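Local coordinates for 2-pyrone-4,6-dicarboxylic acid hydrolase, putative (Pseudomonas putida, PDB 2FFI), which is a putative TIM-barrel hydrolase of the amidohydrolase family, probably a lactonase that opens the ring of 2-pyrone-4,6-dicarboxylate, at residues A19-R24 / S235-T240; H139-R144 / V164-G169. All coordinates share one frame; numbering follows the deposited sequence.

Contact 1. Residues A19-R24 / S235-T240; sequences AHVFSR and SDWPHT. With PO4 (phosphate ion), chain C.
With CG anti to the backbone N (chi1 -176°), the indole of Trp237 is set beside the 20-21 backbone, its six-membered ring near the carbonyl of His20, with CZ3 3.2 Å from His20 O. Val21 reaches the rim of the same ring close to its plane, CG1 to Trp237 CZ3 4.1 Å, the two side chains crossing at about a right angle. Over the centre of one indole face sits CB of Pro238, which follows a cis peptide bond; Tyr45 of helix 42-51 also meets the indole. Farther along, Phe22 CZ touches Pro238 CG at 4.1 Å. One backbone bond joins the loops: His20 N donates to Trp237 O over 2.8 Å, with 157° at the hydrogen.

The His20 imidazole is held at both ring nitrogens. ND1 bonds to the carbonyl of Val60, while NE2 makes weak, bent hydrogen bonds to phosphate O1 (2.8 Å) and O4 (3.0 Å). An alanine here would remove the ring, probably depriving the Val60 carbonyl of its ND1 partner and the phosphate of one of its donors. Asp236 lies at the same ion, OD2 3.0 Å from phosphate O3, and its OD1 is salt-bridged to Arg203. With Arg110 and His167 also bonding this ion, probably from the crystallisation liquor, the chemistry is consistent with a polar site able to accept an anion, possibly the substrate.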
loop_
_atom_site.group_PDB
_atom_site.type_symbol
_atom_site.label_atom_id
_atom_site.label_comp_id
_atom_site.label_asym_id
_atom_site.label_seq_id
_atom_site.Cartn_x
_atom_site.Cartn_y
_atom_site.Cartn_z
ATOM N N ALA A 19 -3.263 -3.715 3.411
ATOM C CA ALA A 19 -3.794 -4.254 4.657
ATOM C C ALA A 19 -2.827 -5.339 5.162
ATOM O O ALA A 19 -2.091 -5.927 4.374
ATOM C CB ALA A 19 -5.183 -4.837 4.418
ATOM N N HIS A 20 -2.839 -5.610 6.463
ATOM C CA HIS A 20 -1.945 -6.603 7.043
ATOM C C HIS A 20 -2.686 -7.686 7.825
ATOM O O HIS A 20 -3.760 -7.437 8.359
ATOM C CB HIS A 20 -0.961 -5.912 7.998
ATOM C CG HIS A 20 -0.228 -4.766 7.389
ATOM N ND1 HIS A 20 0.670 -4.931 6.355
ATOM C CD2 HIS A 20 -0.304 -3.433 7.613
ATOM C CE1 HIS A 20 1.105 -3.749 5.964
ATOM N NE2 HIS A 20 0.529 -2.822 6.710
ATOM N N VAL A 21 -2.107 -8.882 7.883
ATOM C CA VAL A 21 -2.676 -9.974 8.661
ATOM C C VAL A 21 -1.506 -10.701 9.318
ATOM O O VAL A 21 -0.419 -10.772 8.750
ATOM C CB VAL A 21 -3.542 -10.985 7.796
ATOM C CG1 VAL A 21 -4.717 -10.263 7.173
ATOM C CG2 VAL A 21 -2.690 -11.688 6.725
ATOM N N PHE A 22 -1.720 -11.202 10.531
ATOM C CA PHE A 22 -0.685 -11.933 11.267
ATOM C C PHE A 22 -1.313 -12.517 12.515
ATOM O O PHE A 22 -2.156 -11.885 13.116
ATOM C CB PHE A 22 0.506 -11.007 11.605
ATOM C CG PHE A 22 0.106 -9.655 12.136
ATOM C CD1 PHE A 22 -0.178 -9.473 13.484
ATOM C CD2 PHE A 22 0.040 -8.558 11.284
ATOM C CE1 PHE A 22 -0.516 -8.221 13.979
ATOM C CE2 PHE A 22 -0.300 -7.299 11.770
ATOM C CZ PHE A 22 -0.576 -7.134 13.125
ATOM N N SER A 23 -0.914 -13.731 12.885
ATOM C CA SER A 23 -1.477 -14.403 14.051
ATOM C C SER A 23 -0.678 -14.189 15.338
ATOM O O SER A 23 0.547 -14.296 15.344
ATOM C CB SER A 23 -1.604 -15.899 13.771
ATOM O OG SER A 23 -2.235 -16.565 14.847
ATOM N N ARG A 24 -1.387 -13.881 16.423
ATOM C CA ARG A 24 -0.773 -13.648 17.730
ATOM C C ARG A 24 -0.112 -14.933 18.229
ATOM O O ARG A 24 0.918 -14.896 18.912
ATOM C CB ARG A 24 -1.844 -13.153 18.720
ATOM C CG ARG A 24 -1.421 -13.062 20.186
ATOM C CD ARG A 24 -2.536 -12.442 21.037
ATOM N NE ARG A 24 -2.398 -12.716 22.469
ATOM C CZ ARG A 24 -1.370 -12.337 23.226
ATOM N NH1 ARG A 24 -0.365 -11.657 22.695
ATOM N NH2 ARG A 24 -1.346 -12.643 24.521
ATOM N N SER A 235 -7.321 0.607 3.498
ATOM C CA SER A 235 -7.841 0.710 4.848
ATOM C C SER A 235 -6.658 0.779 5.815
ATOM O O SER A 235 -6.711 1.462 6.846
ATOM C CB SER A 235 -8.711 -0.500 5.182
ATOM O OG SER A 235 -7.975 -1.711 5.089
ATOM N N ASP A 236 -5.594 0.057 5.481
ATOM C CA ASP A 236 -4.391 0.020 6.303
ATOM C C ASP A 236 -4.606 -0.772 7.581
ATOM O O ASP A 236 -3.838 -0.657 8.535
ATOM C CB ASP A 236 -3.932 1.430 6.661
ATOM C CG ASP A 236 -2.521 1.450 7.177
ATOM O OD1 ASP A 236 -2.148 2.407 7.883
ATOM O OD2 ASP A 236 -1.780 0.499 6.855
ATOM N N TRP A 237 -5.672 -1.561 7.590
ATOM C CA TRP A 237 -6.041 -2.391 8.730
ATOM C C TRP A 237 -4.865 -3.329 9.025
ATOM O O TRP A 237 -4.133 -3.711 8.114
ATOM C CB TRP A 237 -7.284 -3.206 8.359
ATOM C CG TRP A 237 -7.838 -4.041 9.473
ATOM C CD1 TRP A 237 -8.739 -3.646 10.415
ATOM C CD2 TRP A 237 -7.540 -5.410 9.750
ATOM N NE1 TRP A 237 -9.024 -4.675 11.254
ATOM C CE2 TRP A 237 -8.302 -5.774 10.878
ATOM C CE3 TRP A 237 -6.698 -6.361 9.163
ATOM C CZ2 TRP A 237 -8.258 -7.064 11.434
ATOM C CZ3 TRP A 237 -6.650 -7.646 9.713
ATOM C CH2 TRP A 237 -7.427 -7.981 10.844
ATOM N N PRO A 238 -4.673 -3.723 10.295
ATOM C CA PRO A 238 -5.489 -3.364 11.454
ATOM C C PRO A 238 -5.137 -1.992 12.030
ATOM O O PRO A 238 -5.479 -1.684 13.174
ATOM C CB PRO A 238 -5.192 -4.490 12.414
ATOM C CG PRO A 238 -3.747 -4.716 12.177
ATOM C CD PRO A 238 -3.623 -4.686 10.679
ATOM N N HIS A 239 -4.474 -1.172 11.217
ATOM C CA HIS A 239 -4.054 0.163 11.623
ATOM C C HIS A 239 -3.073 0.023 12.790
ATOM O O HIS A 239 -3.448 0.204 13.944
ATOM C CB HIS A 239 -5.269 0.999 12.056
ATOM C CG HIS A 239 -6.490 0.768 11.223
ATOM N ND1 HIS A 239 -7.421 -0.204 11.525
ATOM C CD2 HIS A 239 -6.909 1.342 10.070
ATOM C CE1 HIS A 239 -8.356 -0.220 10.592
ATOM N NE2 HIS A 239 -8.069 0.707 9.698
ATOM N N THR A 240 -1.818 -0.306 12.490
ATOM C CA THR A 240 -0.811 -0.474 13.542
ATOM C C THR A 240 -0.382 0.869 14.140
ATOM O O THR A 240 -0.236 1.853 13.418
ATOM C CB THR A 240 0.445 -1.273 13.032
ATOM O OG1 THR A 240 0.831 -0.783 11.750
ATOM C CG2 THR A 240 0.144 -2.780 12.935
HETATM P P PO4 C . 1.825 0.280 7.259
HETATM O O1 PO4 C . 2.394 -0.811 6.429
HETATM O O2 PO4 C . 2.917 0.989 7.973
HETATM O O3 PO4 C . 1.110 1.242 6.389
HETATM O O4 PO4 C . 0.886 -0.301 8.250
#

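Contact 2. Residues H139-R144 / V164-G169; sequences HVELHR and VIDHFG. With PO4 (phosphate ion), chain C.
His143 sends CG anti to its backbone N (chi1 -179°) and His167 sends CG anti to its carbonyl carbon (chi1 -44°), and from these starts the two imidazoles meet. They lie just past the ends of neighbouring parallel strands, 139-142 and 163-165, of a beta-alpha-beta unit in the TIM barrel, joined through helix 149-156. Three backbone hydrogen bonds establish the pairing: Val164 N to Val140 O at 3.0 Å, Leu142 N to Val164 O at 2.7 Å, and, past the bridges, Asp166 N to Leu142 O at 2.9 Å. Glu141 and Val164 share one face of the sheet, where Glu141 CG packs on Val164 CG1 at 3.8 Å. Leu142 and Ile165 share the other and rest on helix 149-156.

Beyond Val164 the Glu141 side chain runs extended to Asp166, whose side chain it crosses at about a right angle. The modelled gap between their carboxylate oxygens is doubtful at this resolution. Each acid also has a basic partner, Glu141 OE2 being salt-bridged to Lys197 and Asp166 OD1 to Arg110.

The histidines form an offset edge-to-face pair, planes 84° apart and centroids 5.3 Å apart, with the edge of His167 turned to the face of His143; His143 CE1 to His167 CD2 is 3.7 Å. His167 ND1 is hydrogen-bonded to Ser199 OG. At the other nitrogen of that ring, NE2 donates to phosphate O3 over 2.7 Å, the oxygen lying in the ring plane.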
loop_
_atom_site.group_PDB
_atom_site.type_symbol
_atom_site.label_atom_id
_atom_site.label_comp_id
_atom_site.label_asym_id
_atom_site.label_seq_id
_atom_site.Cartn_x
_atom_site.Cartn_y
_atom_site.Cartn_z
ATOM N N HIS A 139 5.049 -4.375 -9.286
ATOM C CA HIS A 139 5.303 -2.973 -9.007
ATOM C C HIS A 139 6.089 -2.864 -7.711
ATOM O O HIS A 139 6.224 -3.848 -6.979
ATOM C CB HIS A 139 3.996 -2.185 -8.896
ATOM C CG HIS A 139 3.069 -2.681 -7.830
ATOM N ND1 HIS A 139 2.295 -3.811 -7.976
ATOM C CD2 HIS A 139 2.783 -2.188 -6.602
ATOM C CE1 HIS A 139 1.568 -3.989 -6.885
ATOM N NE2 HIS A 139 1.846 -3.017 -6.037
ATOM N N VAL A 140 6.617 -1.673 -7.444
ATOM C CA VAL A 140 7.395 -1.423 -6.233
ATOM C C VAL A 140 6.684 -0.409 -5.347
ATOM O O VAL A 140 6.424 0.727 -5.760
ATOM C CB VAL A 140 8.820 -0.904 -6.565
ATOM C CG1 VAL A 140 8.758 0.132 -7.664
ATOM C CG2 VAL A 140 9.465 -0.295 -5.313
ATOM N N GLU A 141 6.368 -0.837 -4.124
ATOM C CA GLU A 141 5.673 0.013 -3.157
ATOM C C GLU A 141 6.629 0.800 -2.284
ATOM O O GLU A 141 7.570 0.245 -1.721
ATOM C CB GLU A 141 4.770 -0.830 -2.262
ATOM C CG GLU A 141 3.434 -0.190 -1.974
ATOM C CD GLU A 141 2.693 -0.902 -0.870
ATOM O OE1 GLU A 141 2.815 -2.142 -0.783
ATOM O OE2 GLU A 141 1.976 -0.236 -0.095
ATOM N N LEU A 142 6.372 2.094 -2.167
ATOM C CA LEU A 142 7.205 2.964 -1.353
ATOM C C LEU A 142 6.463 3.442 -0.109
ATOM O O LEU A 142 5.243 3.591 -0.112
ATOM C CB LEU A 142 7.668 4.171 -2.170
ATOM C CG LEU A 142 9.042 4.116 -2.843
ATOM C CD1 LEU A 142 9.553 2.698 -2.928
ATOM C CD2 LEU A 142 8.941 4.756 -4.211
ATOM N N HIS A 143 7.216 3.664 0.958
ATOM C CA HIS A 143 6.658 4.133 2.203
ATOM C C HIS A 143 7.725 4.932 2.948
ATOM O O HIS A 143 8.592 4.354 3.597
ATOM C CB HIS A 143 6.205 2.941 3.031
ATOM C CG HIS A 143 5.589 3.323 4.339
ATOM N ND1 HIS A 143 4.970 4.536 4.545
ATOM C CD2 HIS A 143 5.487 2.646 5.508
ATOM C CE1 HIS A 143 4.512 4.594 5.786
ATOM N NE2 HIS A 143 4.815 3.457 6.388
ATOM N N ARG A 144 7.677 6.257 2.835
ATOM C CA ARG A 144 8.653 7.105 3.511
ATOM C C ARG A 144 8.213 8.566 3.485
ATOM O O ARG A 144 7.286 8.908 2.755
ATOM C CB ARG A 144 10.026 6.950 2.854
ATOM C CG ARG A 144 11.184 7.206 3.809
ATOM C CD ARG A 144 12.522 6.952 3.144
ATOM N NE ARG A 144 13.574 6.641 4.117
ATOM C CZ ARG A 144 14.059 7.503 5.003
ATOM N NH1 ARG A 144 13.595 8.747 5.053
ATOM N NH2 ARG A 144 15.010 7.114 5.836
ATOM N N VAL A 164 4.227 2.521 -6.655
ATOM C CA VAL A 164 3.108 2.796 -5.767
ATOM C C VAL A 164 3.570 3.505 -4.496
ATOM O O VAL A 164 4.360 2.944 -3.735
ATOM C CB VAL A 164 2.405 1.495 -5.341
ATOM C CG1 VAL A 164 1.258 1.821 -4.396
ATOM C CG2 VAL A 164 1.890 0.748 -6.556
ATOM N N ILE A 165 3.053 4.717 -4.266
ATOM C CA ILE A 165 3.397 5.526 -3.096
ATOM C C ILE A 165 2.357 5.374 -1.985
ATOM O O ILE A 165 1.169 5.573 -2.220
ATOM C CB ILE A 165 3.519 7.017 -3.493
ATOM C CG1 ILE A 165 4.619 7.177 -4.528
ATOM C CG2 ILE A 165 3.916 7.870 -2.304
ATOM C CD1 ILE A 165 4.696 8.552 -5.084
ATOM N N ASP A 166 2.814 5.031 -0.777
ATOM C CA ASP A 166 1.929 4.816 0.373
ATOM C C ASP A 166 1.478 6.054 1.134
ATOM O O ASP A 166 2.244 6.993 1.330
ATOM C CB ASP A 166 2.587 3.879 1.386
ATOM C CG ASP A 166 2.739 2.462 0.872
ATOM O OD1 ASP A 166 3.280 1.631 1.636
ATOM O OD2 ASP A 166 2.327 2.170 -0.277
ATOM N N HIS A 167 0.224 6.023 1.576
ATOM C CA HIS A 167 -0.388 7.089 2.355
ATOM C C HIS A 167 -0.105 8.499 1.889
ATOM O O HIS A 167 0.599 9.240 2.560
ATOM C CB HIS A 167 0.038 6.982 3.815
ATOM C CG HIS A 167 0.010 5.590 4.352
ATOM N ND1 HIS A 167 -0.980 4.692 4.032
ATOM C CD2 HIS A 167 0.845 4.944 5.201
ATOM C CE1 HIS A 167 -0.756 3.550 4.658
ATOM N NE2 HIS A 167 0.345 3.678 5.374
ATOM N N PHE A 168 -0.651 8.879 0.747
ATOM C CA PHE A 168 -0.468 10.241 0.248
ATOM C C PHE A 168 0.998 10.632 0.118
ATOM O O PHE A 168 1.326 11.781 -0.195
ATOM C CB PHE A 168 -1.147 11.221 1.198
ATOM C CG PHE A 168 -2.637 11.065 1.274
ATOM C CD1 PHE A 168 -3.464 11.752 0.393
ATOM C CD2 PHE A 168 -3.222 10.279 2.265
ATOM C CE1 PHE A 168 -4.838 11.666 0.502
ATOM C CE2 PHE A 168 -4.605 10.188 2.378
ATOM C CZ PHE A 168 -5.415 10.888 1.497
ATOM N N GLY A 169 1.886 9.681 0.343
ATOM C CA GLY A 169 3.289 10.005 0.258
ATOM C C GLY A 169 3.801 10.330 1.644
ATOM O O GLY A 169 4.935 10.781 1.808
HETATM P P PO4 C . 1.825 0.280 7.259
HETATM O O1 PO4 C . 2.394 -0.811 6.429
HETATM O O2 PO4 C . 2.917 0.989 7.973
HETATM O O3 PO4 C . 1.110 1.242 6.389
HETATM O O4 PO4 C . 0.886 -0.301 8.250
#

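Overall arrangement
From the N terminus, the chain leaves strand 15-16 and enters 19-24, the first half of contact 1, whose partner 235-240 comes only after strand 231-234. The loop so closed spans 210 residues. Contact 2 is nested within it: 139-144 and 164-169 are separated by 19 residues that include helix 149-156, so it closes a short beta-alpha-beta loop. Contact 1 therefore ties the loops after the first and last strands of the chain together, whereas contact 2 joins successive strands. Their centres are about 17 Å apart, yet they touch where Asp236 OD1 packs 3.7 Å from His167 CE1, and both reach the same phosphate.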